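Local coordinates for galectin (PDB 3WUD), which binds beta-galactosides such as lactose through the carbohydrate-recognition domain of a dimeric, proto-type galectin, at residues A[47-51]-A[52-56]; A[123-127]-A[128-132]. All coordinates share one frame; numbering follows the deposited sequence.

Contact 1. Residues A[47-51]-A[52-56]; sequences HFNPR and FDHEG. With GAL (beta-D-galactopyranose), chain B; GLC (alpha-D-glucopyranose), chain C; SO4 (sulfate ion), chain D.
The galactose-binding site of the galectin sandwich is built where strand 43-51 runs out into its loop, and Arg51 meets His54 and Glu55 round that turn. The Arg51 side chain, extended from CG to NE, runs past His54, whose CD2 lies 3.7 Å from Arg51 NE; guanidinium and imidazole planes stand 84° apart. Glu55 CG lies over one guanidinium face, toward its rim, and Glu55 CB is 3.4 Å from Arg51 NH1. Asn49 OD1 takes a nearly straight bond of 2.8 Å from Arg51 NE; OD1 lies in the guanidinium plane, whereas NE stands above the Asn49 amide plane. Asp57 salt-bridges NH1, so the group is gripped at two corners. Thus fixed, Arg51 donates from NH1 and NH2 to glucose O3, and from NH2 also to galactose O4. The axial O4 is also hydrogen-bonded to His47 NE2 (2.7 Å), while Glu55 OE1 accepts from galactose O2 at 2.9 Å. A water links Asn49 OD1, His54 NE2 and galactose O3 and O4. His54 ND1 donates to a sulfate, probably from the crystallisation liquor, which also takes the Glu55 backbone N-H. His47, Asn49, Arg51 and Glu55, with Asn64, Trp71, Glu74 and Arg76, form the lactose site characteristic of galectins.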
loop_
_atom_site.group_PDB
_atom_site.type_symbol
_atom_site.label_atom_id
_atom_site.label_comp_id
_atom_site.label_asym_id
_atom_site.label_seq_id
_atom_site.Cartn_x
_atom_site.Cartn_y
_atom_site.Cartn_z
ATOM N N HIS A 47 5.010 8.114 -14.521
ATOM C CA HIS A 47 5.365 9.079 -13.536
ATOM C C HIS A 47 4.330 10.153 -13.750
ATOM O O HIS A 47 4.301 10.781 -14.829
ATOM C CB HIS A 47 6.789 9.604 -13.770
ATOM C CG HIS A 47 7.151 10.837 -12.977
ATOM N ND1 HIS A 47 7.461 10.808 -11.638
ATOM C CD2 HIS A 47 7.331 12.107 -13.382
ATOM C CE1 HIS A 47 7.836 12.027 -11.255
ATOM N NE2 HIS A 47 7.811 12.805 -12.316
ATOM N N PHE A 48 3.449 10.300 -12.774
ATOM C CA PHE A 48 2.292 11.172 -12.782
ATOM C C PHE A 48 2.572 12.311 -11.813
ATOM O O PHE A 48 2.695 12.093 -10.608
ATOM C CB PHE A 48 1.079 10.377 -12.304
ATOM C CG PHE A 48 -0.162 11.182 -12.163
ATOM C CD1 PHE A 48 -0.953 11.442 -13.277
ATOM C CD2 PHE A 48 -0.562 11.672 -10.925
ATOM C CE1 PHE A 48 -2.123 12.172 -13.161
ATOM C CE2 PHE A 48 -1.731 12.440 -10.786
ATOM C CZ PHE A 48 -2.485 12.702 -11.932
ATOM N N ASN A 49 2.863 13.499 -12.337
ATOM C CA ASN A 49 3.407 14.593 -11.561
ATOM C C ASN A 49 2.648 15.988 -11.682
ATOM O O ASN A 49 3.044 16.829 -12.477
ATOM C CB ASN A 49 4.869 14.773 -12.011
ATOM C CG ASN A 49 5.671 15.780 -11.185
ATOM O OD1 ASN A 49 6.602 16.364 -11.720
ATOM N ND2 ASN A 49 5.363 15.954 -9.917
ATOM N N PRO A 50 1.564 16.162 -10.869
ATOM C CA PRO A 50 0.850 17.402 -10.809
ATOM C C PRO A 50 1.805 18.411 -10.175
ATOM O O PRO A 50 2.430 18.129 -9.203
ATOM C CB PRO A 50 -0.353 17.079 -9.897
ATOM C CG PRO A 50 -0.592 15.636 -10.157
ATOM C CD PRO A 50 0.844 15.133 -10.104
ATOM N N ARG A 51 1.928 19.554 -10.820
ATOM C CA ARG A 51 2.809 20.571 -10.462
ATOM C C ARG A 51 2.003 21.862 -10.227
ATOM O O ARG A 51 1.390 22.413 -11.193
ATOM C CB ARG A 51 3.800 20.860 -11.588
ATOM C CG ARG A 51 4.707 19.676 -11.862
ATOM C CD ARG A 51 5.794 19.971 -12.892
ATOM N NE ARG A 51 6.682 18.808 -13.075
ATOM C CZ ARG A 51 7.607 18.729 -14.046
ATOM N NH1 ARG A 51 7.801 19.748 -14.853
ATOM N NH2 ARG A 51 8.391 17.659 -14.154
ATOM N N PHE A 52 2.057 22.326 -8.984
ATOM C CA PHE A 52 1.472 23.618 -8.573
ATOM C C PHE A 52 2.395 24.747 -8.982
ATOM O O PHE A 52 1.957 25.704 -9.618
ATOM C CB PHE A 52 1.276 23.659 -7.055
ATOM C CG PHE A 52 0.257 22.693 -6.548
ATOM C CD1 PHE A 52 -1.083 22.974 -6.660
ATOM C CD2 PHE A 52 0.653 21.512 -5.950
ATOM C CE1 PHE A 52 -2.059 22.059 -6.265
ATOM C CE2 PHE A 52 -0.311 20.594 -5.523
ATOM C CZ PHE A 52 -1.652 20.860 -5.684
ATOM N N ASP A 53 3.645 24.660 -8.545
ATOM C CA ASP A 53 4.745 25.455 -9.108
ATOM C C ASP A 53 6.057 24.746 -9.057
ATOM O O ASP A 53 6.769 24.792 -8.033
ATOM C CB ASP A 53 4.909 26.779 -8.361
ATOM C CG ASP A 53 6.088 27.598 -8.892
ATOM O OD1 ASP A 53 6.417 27.488 -10.102
ATOM O OD2 ASP A 53 6.685 28.355 -8.071
ATOM N N HIS A 54 6.410 24.115 -10.183
ATOM C CA HIS A 54 7.603 23.288 -10.170
ATOM C C HIS A 54 8.146 23.189 -11.545
ATOM O O HIS A 54 7.427 23.065 -12.501
ATOM C CB HIS A 54 7.250 21.907 -9.547
ATOM C CG HIS A 54 8.400 20.967 -9.513
ATOM N ND1 HIS A 54 9.564 21.232 -8.825
ATOM C CD2 HIS A 54 8.557 19.742 -10.069
ATOM C CE1 HIS A 54 10.413 20.230 -9.006
ATOM N NE2 HIS A 54 9.811 19.299 -9.721
ATOM N N GLU A 55 9.454 23.323 -11.663
ATOM C CA GLU A 55 10.135 23.297 -12.975
ATOM C C GLU A 55 9.521 24.262 -13.973
ATOM O O GLU A 55 9.485 23.949 -15.127
ATOM C CB GLU A 55 10.160 21.863 -13.573
ATOM C CG GLU A 55 10.783 20.813 -12.679
ATOM C CD GLU A 55 12.312 20.804 -12.695
ATOM O OE1 GLU A 55 12.914 19.893 -12.076
ATOM O OE2 GLU A 55 12.908 21.654 -13.372
ATOM N N GLY A 56 9.055 25.443 -13.526
ATOM C CA GLY A 56 8.376 26.444 -14.386
ATOM C C GLY A 56 6.931 26.169 -14.828
ATOM O O GLY A 56 6.310 26.966 -15.604
HETATM C C1 GAL B . 11.879 16.691 -14.457
HETATM C C2 GAL B . 11.774 16.506 -12.950
HETATM C C3 GAL B . 11.585 15.051 -12.522
HETATM C C4 GAL B . 10.458 14.441 -13.367
HETATM C C5 GAL B . 10.722 14.713 -14.855
HETATM C C6 GAL B . 9.677 14.176 -15.807
HETATM O O2 GAL B . 12.969 16.964 -12.331
HETATM O O3 GAL B . 11.382 14.995 -11.122
HETATM O O4 GAL B . 9.199 15.017 -12.993
HETATM O O5 GAL B . 10.799 16.111 -15.162
HETATM O O6 GAL B . 9.958 14.429 -17.170
HETATM C C1 GLC C . 12.841 19.926 -18.403
HETATM C C2 GLC C . 11.414 19.959 -17.900
HETATM C C3 GLC C . 11.144 19.340 -16.563
HETATM C C4 GLC C . 12.189 18.285 -16.135
HETATM C C5 GLC C . 13.632 18.748 -16.342
HETATM C C6 GLC C . 14.601 17.613 -16.278
HETATM O O1 GLC C . 13.212 21.059 -19.145
HETATM O O2 GLC C . 10.706 21.171 -18.054
HETATM O O3 GLC C . 9.804 18.837 -16.635
HETATM O O4 GLC C . 11.963 18.107 -14.782
HETATM O O5 GLC C . 13.836 19.319 -17.602
HETATM O O6 GLC C . 15.885 18.209 -16.445
HETATM S S SO4 D . 11.221 24.581 -8.576
HETATM O O1 SO4 D . 10.833 26.010 -8.760
HETATM O O2 SO4 D . 11.383 23.972 -9.916
HETATM O O3 SO4 D . 12.489 24.412 -7.819
HETATM O O4 SO4 D . 10.230 23.832 -7.733
HETATM O O HOH W 1 9.022 16.250 -10.216
#

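Contact 2. Residues A[123-127]-A[128-132]; sequences LSMDG and IELKA
Met125 reaches across to Ile128 round the tight turn that follows strand 120-126, and the end of the methionine does nearly all the touching. Met125 CG sits between its own backbone N and carbonyl carbon (chi1 64°), the chain then runs straight to SD, and a bend at chi3 (-111°) swings the CE methyl across to the segment 128-132. There Met125 CE lies 3.7 Å from Ile128 CG2, a methyl-to-methyl contact, and 3.8 Å from Leu130 CB. It also presses on the backbone between these two residues: Met125 CE is 3.1 Å from Ile128 O and 3.5 Å from Leu130 N. One methyl thus rests against the chain where it enters strand 129-135.

The turn joins two layers of the galectin beta-sandwich, since strand 120-126 belongs to the six-stranded sheet and strand 129-135 is the outermost strand, within this chain, of the five-stranded one. No hydrogen bond ties the two segments, as expected of strands in different sheets, and the side-chain packing is apolar. Gly127, with positive phi (85°), makes the sharp change of direction; having no side chain, it sets no CB against the carbonyl O of Asp126 at these backbone angles.

Ile128 is extended, CG1 anti to the backbone N, which carries its CD1 end away from Met125. Around the turn, Ile128 packs on Thr88 of strand 86-95, Met125 on Met7 and Leu22, and Leu130, which offers only CB to the methionine, on Met7 and on Met9 of the second subunit. Farther along, a classic beta bulge sets Lys131 and Ala132 together opposite Lys23 of strand 19-26, and Ala132 pairs with an antiparallel strand of the second subunit, so the sheet continues across the dimer interface.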
loop_
_atom_site.group_PDB
_atom_site.type_symbol
_atom_site.label_atom_id
_atom_site.label_comp_id
_atom_site.label_asym_id
_atom_site.label_seq_id
_atom_site.Cartn_x
_atom_site.Cartn_y
_atom_site.Cartn_z
ATOM N N LEU A 123 4.762 0.637 -7.070
ATOM C CA LEU A 123 4.183 1.932 -6.857
ATOM C C LEU A 123 5.096 2.756 -5.953
ATOM O O LEU A 123 5.628 2.292 -4.928
ATOM C CB LEU A 123 2.844 1.766 -6.177
ATOM C CG LEU A 123 2.159 3.052 -5.680
ATOM C CD1 LEU A 123 2.649 3.867 -4.488
ATOM C CD2 LEU A 123 1.835 3.993 -6.763
ATOM N N SER A 124 5.304 4.009 -6.297
ATOM C CA SER A 124 5.911 4.894 -5.277
ATOM C C SER A 124 5.261 6.270 -5.349
ATOM O O SER A 124 4.655 6.647 -6.312
ATOM C CB SER A 124 7.438 5.001 -5.386
ATOM O OG SER A 124 7.835 5.615 -6.611
ATOM N N MET A 125 5.374 7.018 -4.289
ATOM C CA MET A 125 4.779 8.357 -4.330
ATOM C C MET A 125 5.577 9.299 -3.454
ATOM O O MET A 125 6.260 8.882 -2.493
ATOM C CB MET A 125 3.325 8.293 -3.946
ATOM C CG MET A 125 3.118 7.841 -2.520
ATOM S SD MET A 125 1.401 7.423 -2.228
ATOM C CE MET A 125 0.809 8.690 -1.132
ATOM N N ASP A 126 5.470 10.581 -3.745
ATOM C CA ASP A 126 6.295 11.577 -3.090
ATOM C C ASP A 126 5.471 12.888 -3.083
ATOM O O ASP A 126 4.791 13.190 -4.033
ATOM C CB ASP A 126 7.611 11.743 -3.863
ATOM C CG ASP A 126 8.638 12.641 -3.160
ATOM O OD1 ASP A 126 8.690 12.773 -1.882
ATOM O OD2 ASP A 126 9.438 13.212 -3.920
ATOM N N GLY A 127 5.472 13.603 -1.979
ATOM C CA GLY A 127 4.792 14.887 -1.922
ATOM C C GLY A 127 3.301 14.833 -1.598
ATOM O O GLY A 127 2.629 15.868 -1.618
ATOM N N ILE A 128 2.799 13.625 -1.337
ATOM C CA ILE A 128 1.396 13.400 -1.066
ATOM C C ILE A 128 1.326 12.356 0.042
ATOM O O ILE A 128 2.018 11.372 -0.033
ATOM C CB ILE A 128 0.583 13.008 -2.367
ATOM C CG1 ILE A 128 -0.892 12.791 -2.033
ATOM C CG2 ILE A 128 1.160 11.795 -3.099
ATOM C CD1 ILE A 128 -1.742 12.529 -3.251
ATOM N N GLU A 129 0.472 12.565 1.024
ATOM C CA GLU A 129 0.384 11.671 2.167
ATOM C C GLU A 129 -0.630 10.578 1.878
ATOM O O GLU A 129 -1.743 10.854 1.505
ATOM C CB GLU A 129 0.056 12.456 3.433
ATOM C CG GLU A 129 1.114 13.518 3.696
ATOM C CD GLU A 129 0.912 14.280 4.999
ATOM O OE1 GLU A 129 0.647 13.600 6.037
ATOM O OE2 GLU A 129 1.019 15.559 4.981
ATOM N N LEU A 130 -0.254 9.327 2.092
ATOM C CA LEU A 130 -1.187 8.252 1.794
ATOM C C LEU A 130 -2.371 8.325 2.734
ATOM O O LEU A 130 -2.222 8.471 3.965
ATOM C CB LEU A 130 -0.496 6.891 1.960
ATOM C CG LEU A 130 -1.302 5.645 1.808
ATOM C CD1 LEU A 130 -1.857 5.439 0.411
ATOM C CD2 LEU A 130 -0.377 4.480 2.206
ATOM N N LYS A 131 -3.548 8.132 2.162
ATOM C CA LYS A 131 -4.760 7.896 2.959
ATOM C C LYS A 131 -5.209 6.462 2.657
ATOM O O LYS A 131 -5.415 5.719 3.588
ATOM C CB LYS A 131 -5.848 8.952 2.636
ATOM C CG LYS A 131 -7.267 8.686 3.159
ATOM C CD LYS A 131 -7.376 8.500 4.650
ATOM C CE LYS A 131 -8.696 7.787 5.006
ATOM N NZ LYS A 131 -9.117 6.706 4.015
ATOM N N ALA A 132 -5.352 6.069 1.394
ATOM C CA ALA A 132 -5.799 4.717 1.061
ATOM C C ALA A 132 -5.298 4.319 -0.333
ATOM O O ALA A 132 -5.191 5.176 -1.248
ATOM C CB ALA A 132 -7.309 4.617 1.087
#

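Overall arrangement
From the N terminus, the chain reaches contact 1 first, where strand 43-51 leaves the six-stranded sheet for the loop leading to strand 60-67. Contact 2 comes much later, at the turn between strands 120-126 and 129-135. The two are in series, neither nesting nor crossing, and each closes only a local turn. Both reach the six-stranded sheet, in which strand 34-37 lies between strands 43-51 and 120-126; their centres are 15 Å apart and their nearest atoms about 7 Å, without touching. Contact 1 joins that sheet to the sugar-binding loop, whereas contact 2 links it to the five-stranded sheet and the dimer interface.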